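Local structure of phosphate-specific transport system accessory protein PhoU homolog (Streptococcus pneumoniae, 2I0M) at residues L9-G20 with F79-L90. The protein probably takes part in regulating phosphate uptake, acting as a cytoplasmic homodimer that binds zinc. Sequence-based numbering, arbitrary orientation.
With ZN (zinc ion), chain C.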
loop_
_atom_site.group_PDB
_atom_site.type_symbol
_atom_site.label_atom_id
_atom_site.label_comp_id
_atom_site.label_asym_id
_atom_site.label_seq_id
_atom_site.Cartn_x
_atom_site.Cartn_y
_atom_site.Cartn_z
ATOM N N LEU A 9 -14.583 -15.043 17.605
ATOM C CA LEU A 9 -14.445 -14.307 16.353
ATOM C C LEU A 9 -14.996 -12.897 16.500
ATOM O O LEU A 9 -14.346 -11.923 16.125
ATOM C CB LEU A 9 -15.159 -15.029 15.204
ATOM C CG LEU A 9 -14.614 -16.394 14.792
ATOM C CD1 LEU A 9 -15.181 -16.803 13.435
ATOM C CD2 LEU A 9 -13.102 -16.378 14.764
ATOM N N HIS A 10 -16.201 -12.809 17.050
ATOM C CA HIS A 10 -16.849 -11.536 17.311
ATOM C C HIS A 10 -15.961 -10.625 18.150
ATOM O O HIS A 10 -15.840 -9.435 17.861
ATOM C CB HIS A 10 -18.195 -11.745 18.007
ATOM C CG HIS A 10 -18.746 -10.487 18.584
ATOM N ND1 HIS A 10 -19.362 -9.528 17.808
ATOM C CD2 HIS A 10 -18.695 -9.987 19.836
ATOM C CE1 HIS A 10 -19.701 -8.508 18.568
ATOM N NE2 HIS A 10 -19.312 -8.766 19.802
ATOM N N GLU A 11 -15.345 -11.191 19.187
ATOM C CA GLU A 11 -14.396 -10.451 20.023
ATOM C C GLU A 11 -13.153 -10.029 19.251
ATOM O O GLU A 11 -12.649 -8.937 19.453
ATOM C CB GLU A 11 -14.033 -11.247 21.283
ATOM C CG GLU A 11 -14.985 -10.987 22.453
ATOM C CD GLU A 11 -15.041 -12.127 23.470
ATOM O OE1 GLU A 11 -16.010 -12.161 24.270
ATOM O OE2 GLU A 11 -14.128 -12.988 23.482
ATOM N N LEU A 12 -12.675 -10.894 18.354
ATOM C CA LEU A 12 -11.583 -10.549 17.443
ATOM C C LEU A 12 -11.968 -9.389 16.522
ATOM O O LEU A 12 -11.167 -8.492 16.272
ATOM C CB LEU A 12 -11.161 -11.762 16.600
ATOM C CG LEU A 12 -9.743 -11.842 15.999
ATOM C CD1 LEU A 12 -9.790 -12.513 14.629
ATOM C CD2 LEU A 12 -9.048 -10.500 15.897
ATOM N N GLU A 13 -13.191 -9.403 16.017
ATOM C CA GLU A 13 -13.671 -8.266 15.232
ATOM C C GLU A 13 -13.670 -6.939 16.021
ATOM O O GLU A 13 -13.392 -5.878 15.456
ATOM C CB GLU A 13 -15.061 -8.547 14.676
ATOM C CG GLU A 13 -15.559 -7.470 13.732
ATOM C CD GLU A 13 -16.726 -7.942 12.895
ATOM O OE1 GLU A 13 -17.787 -8.278 13.461
ATOM O OE2 GLU A 13 -16.566 -7.983 11.661
ATOM N N GLN A 14 -13.980 -7.005 17.313
ATOM C CA GLN A 14 -14.035 -5.797 18.130
ATOM C C GLN A 14 -12.646 -5.231 18.390
ATOM O O GLN A 14 -12.477 -4.004 18.414
ATOM C CB GLN A 14 -14.798 -6.023 19.452
ATOM C CG GLN A 14 -16.327 -6.069 19.296
ATOM C CD GLN A 14 -16.924 -4.792 18.692
ATOM O OE1 GLN A 14 -17.637 -4.838 17.686
ATOM N NE2 GLN A 14 -16.633 -3.660 19.307
ATOM N N SER A 15 -11.667 -6.120 18.590
ATOM C CA SER A 15 -10.257 -5.726 18.688
ATOM C C SER A 15 -9.824 -4.931 17.461
ATOM O O SER A 15 -9.179 -3.893 17.588
ATOM C CB SER A 15 -9.344 -6.954 18.827
ATOM O OG SER A 15 -9.497 -7.570 20.093
ATOM N N PHE A 16 -10.192 -5.437 16.285
ATOM C CA PHE A 16 -9.869 -4.830 14.994
ATOM C C PHE A 16 -10.540 -3.458 14.782
ATOM O O PHE A 16 -9.889 -2.509 14.350
ATOM C CB PHE A 16 -10.206 -5.830 13.870
ATOM C CG PHE A 16 -10.206 -5.225 12.498
ATOM C CD1 PHE A 16 -11.403 -4.846 11.899
ATOM C CD2 PHE A 16 -8.999 -5.019 11.806
ATOM C CE1 PHE A 16 -11.406 -4.274 10.649
ATOM C CE2 PHE A 16 -8.996 -4.431 10.549
ATOM C CZ PHE A 16 -10.196 -4.070 9.956
ATOM N N LEU A 17 -11.830 -3.350 15.103
ATOM C CA LEU A 17 -12.527 -2.048 15.081
ATOM C C LEU A 17 -11.930 -1.028 16.063
ATOM O O LEU A 17 -11.792 0.160 15.721
ATOM C CB LEU A 17 -14.042 -2.205 15.319
ATOM C CG LEU A 17 -14.762 -3.150 14.348
ATOM C CD1 LEU A 17 -16.212 -3.267 14.754
ATOM C CD2 LEU A 17 -14.655 -2.693 12.921
ATOM N N GLY A 18 -11.575 -1.503 17.265
ATOM C CA GLY A 18 -10.793 -0.721 18.237
ATOM C C GLY A 18 -9.536 -0.134 17.601
ATOM O O GLY A 18 -9.297 1.067 17.692
ATOM N N LEU A 19 -8.752 -0.974 16.923
ATOM C CA LEU A 19 -7.583 -0.507 16.194
ATOM C C LEU A 19 -7.954 0.539 15.149
ATOM O O LEU A 19 -7.282 1.550 15.031
ATOM C CB LEU A 19 -6.872 -1.667 15.495
ATOM C CG LEU A 19 -5.351 -1.835 15.593
ATOM C CD1 LEU A 19 -4.745 -2.571 14.344
ATOM C CD2 LEU A 19 -4.562 -0.540 15.958
ATOM N N GLY A 20 -9.009 0.263 14.375
ATOM C CA GLY A 20 -9.482 1.168 13.326
ATOM C C GLY A 20 -10.011 2.489 13.852
ATOM O O GLY A 20 -9.812 3.532 13.232
ATOM N N PHE A 79 -12.681 -15.045 7.284
ATOM C CA PHE A 79 -12.842 -13.995 8.270
ATOM C C PHE A 79 -11.526 -13.668 8.949
ATOM O O PHE A 79 -11.081 -12.548 8.884
ATOM C CB PHE A 79 -13.917 -14.322 9.315
ATOM C CG PHE A 79 -14.024 -13.275 10.386
ATOM C CD1 PHE A 79 -14.772 -12.117 10.171
ATOM C CD2 PHE A 79 -13.336 -13.414 11.585
ATOM C CE1 PHE A 79 -14.865 -11.141 11.139
ATOM C CE2 PHE A 79 -13.409 -12.436 12.551
ATOM C CZ PHE A 79 -14.179 -11.295 12.335
ATOM N N VAL A 80 -10.921 -14.656 9.602
ATOM C CA VAL A 80 -9.650 -14.473 10.305
ATOM C C VAL A 80 -8.552 -13.936 9.344
ATOM O O VAL A 80 -7.754 -13.070 9.731
ATOM C CB VAL A 80 -9.234 -15.776 11.039
ATOM C CG1 VAL A 80 -7.842 -15.677 11.611
ATOM C CG2 VAL A 80 -10.225 -16.103 12.137
ATOM N N ILE A 81 -8.547 -14.424 8.099
ATOM C CA ILE A 81 -7.613 -13.945 7.070
ATOM C C ILE A 81 -7.866 -12.467 6.755
ATOM O O ILE A 81 -6.938 -11.709 6.510
ATOM C CB ILE A 81 -7.710 -14.792 5.762
ATOM C CG1 ILE A 81 -7.187 -16.229 5.993
ATOM C CG2 ILE A 81 -6.943 -14.116 4.603
ATOM C CD1 ILE A 81 -7.365 -17.188 4.790
ATOM N N SER A 82 -9.131 -12.063 6.781
ATOM C CA SER A 82 -9.519 -10.686 6.519
ATOM C C SER A 82 -9.074 -9.737 7.632
ATOM O O SER A 82 -8.693 -8.615 7.363
ATOM C CB SER A 82 -11.036 -10.589 6.323
ATOM O OG SER A 82 -11.443 -11.350 5.202
ATOM N N ILE A 83 -9.160 -10.185 8.880
ATOM C CA ILE A 83 -8.715 -9.395 10.023
ATOM C C ILE A 83 -7.182 -9.229 9.977
ATOM O O ILE A 83 -6.676 -8.116 10.117
ATOM C CB ILE A 83 -9.172 -10.028 11.356
ATOM C CG1 ILE A 83 -10.717 -10.074 11.464
ATOM C CG2 ILE A 83 -8.496 -9.349 12.541
ATOM C CD1 ILE A 83 -11.454 -8.743 11.772
ATOM N N MET A 84 -6.463 -10.322 9.726
ATOM C CA MET A 84 -4.996 -10.301 9.653
ATOM C C MET A 84 -4.514 -9.336 8.591
ATOM O O MET A 84 -3.644 -8.512 8.836
ATOM C CB MET A 84 -4.439 -11.686 9.354
ATOM C CG MET A 84 -4.492 -12.640 10.524
ATOM S SD MET A 84 -3.339 -14.030 10.336
ATOM C CE MET A 84 -4.284 -15.349 11.050
ATOM N N SER A 85 -5.124 -9.426 7.418
ATOM C CA SER A 85 -4.786 -8.577 6.290
ATOM C C SER A 85 -5.196 -7.123 6.518
ATOM O O SER A 85 -4.463 -6.218 6.172
ATOM C CB SER A 85 -5.450 -9.141 5.030
ATOM O OG SER A 85 -5.768 -8.100 4.117
ATOM N N SER A 86 -6.365 -6.902 7.108
ATOM C CA SER A 86 -6.871 -5.561 7.304
ATOM C C SER A 86 -6.182 -4.808 8.454
ATOM O O SER A 86 -6.058 -3.589 8.409
ATOM C CB SER A 86 -8.396 -5.576 7.514
ATOM O OG SER A 86 -9.091 -6.015 6.356
ATOM N N CYS A 87 -5.737 -5.516 9.487
ATOM C CA CYS A 87 -5.116 -4.807 10.614
ATOM C C CYS A 87 -3.745 -4.234 10.200
ATOM O O CYS A 87 -3.375 -3.134 10.601
ATOM C CB CYS A 87 -5.094 -5.657 11.891
ATOM S SG CYS A 87 -3.948 -7.003 11.869
ATOM N N SER A 88 -3.049 -4.969 9.340
ATOM C CA SER A 88 -1.855 -4.506 8.625
ATOM C C SER A 88 -2.035 -3.246 7.753
ATOM O O SER A 88 -1.190 -2.349 7.768
ATOM C CB SER A 88 -1.315 -5.645 7.763
ATOM O OG SER A 88 -0.265 -5.180 6.939
ATOM N N ASP A 89 -3.106 -3.198 6.973
ATOM C CA ASP A 89 -3.442 -2.017 6.179
ATOM C C ASP A 89 -3.697 -0.816 7.108
ATOM O O ASP A 89 -3.379 0.333 6.784
ATOM C CB ASP A 89 -4.706 -2.281 5.332
ATOM C CG ASP A 89 -4.452 -3.184 4.134
ATOM O OD1 ASP A 89 -3.286 -3.418 3.761
ATOM O OD2 ASP A 89 -5.432 -3.649 3.521
ATOM N N LEU A 90 -4.271 -1.118 8.270
ATOM C CA LEU A 90 -4.594 -0.142 9.269
ATOM C C LEU A 90 -3.305 0.434 9.878
ATOM O O LEU A 90 -3.187 1.650 10.001
ATOM C CB LEU A 90 -5.495 -0.793 10.323
ATOM C CG LEU A 90 -6.838 -0.256 10.815
ATOM C CD1 LEU A 90 -7.815 0.259 9.715
ATOM C CD2 LEU A 90 -7.481 -1.360 11.648
HETATM ZN ZN ZN C . -19.755 -7.659 21.625
#
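Phe16 is the knob of this contact: its ring drops into a hollow made by Ile83, Ser86, Cys87 and Leu90. Phe16 CG stands anti to the backbone N (chi1 167°), which sends the ring across to helix 74-105. There Phe16 CE2 lies 3.3 Å from Ser86 CB. The backbone N of Cys87 meets the ring at its edge. Ser86 OG bonds back to Ser82 O (2.8 Å), a carbonyl that also accepts from Ser86 N on the other face of its plane; the hydroxyl is thus satisfied within its own helix. Phe79 CE2 packs 4.1 Å from Leu9 CB and also touches Leu12 CD1. Glu13 CB lies at the Phe79 ring edge, 3.7 Å from Phe79 CZ, and the carboxylate plane is turned 79° from the ring. Between the two aromatics, Ile83 splits its branches: Ile83 CG2 slides past Leu12 CD2 at 3.6 Å, while Ile83 CD1 packs against Phe16 CB (3.8 Å). Leu90 CD2 comes within 3.5 Å of Gly20 N, where no side chain intervenes. Phe137 meets the Phe16 ring. The axes of segments 9-20 and 79-90 approach to 10.1 Å at 13°; these nearly parallel helices, with Cys63 of helix 39-66 touching Leu12 and Ile83, fit the all-helical bundle fold of the PhoU family.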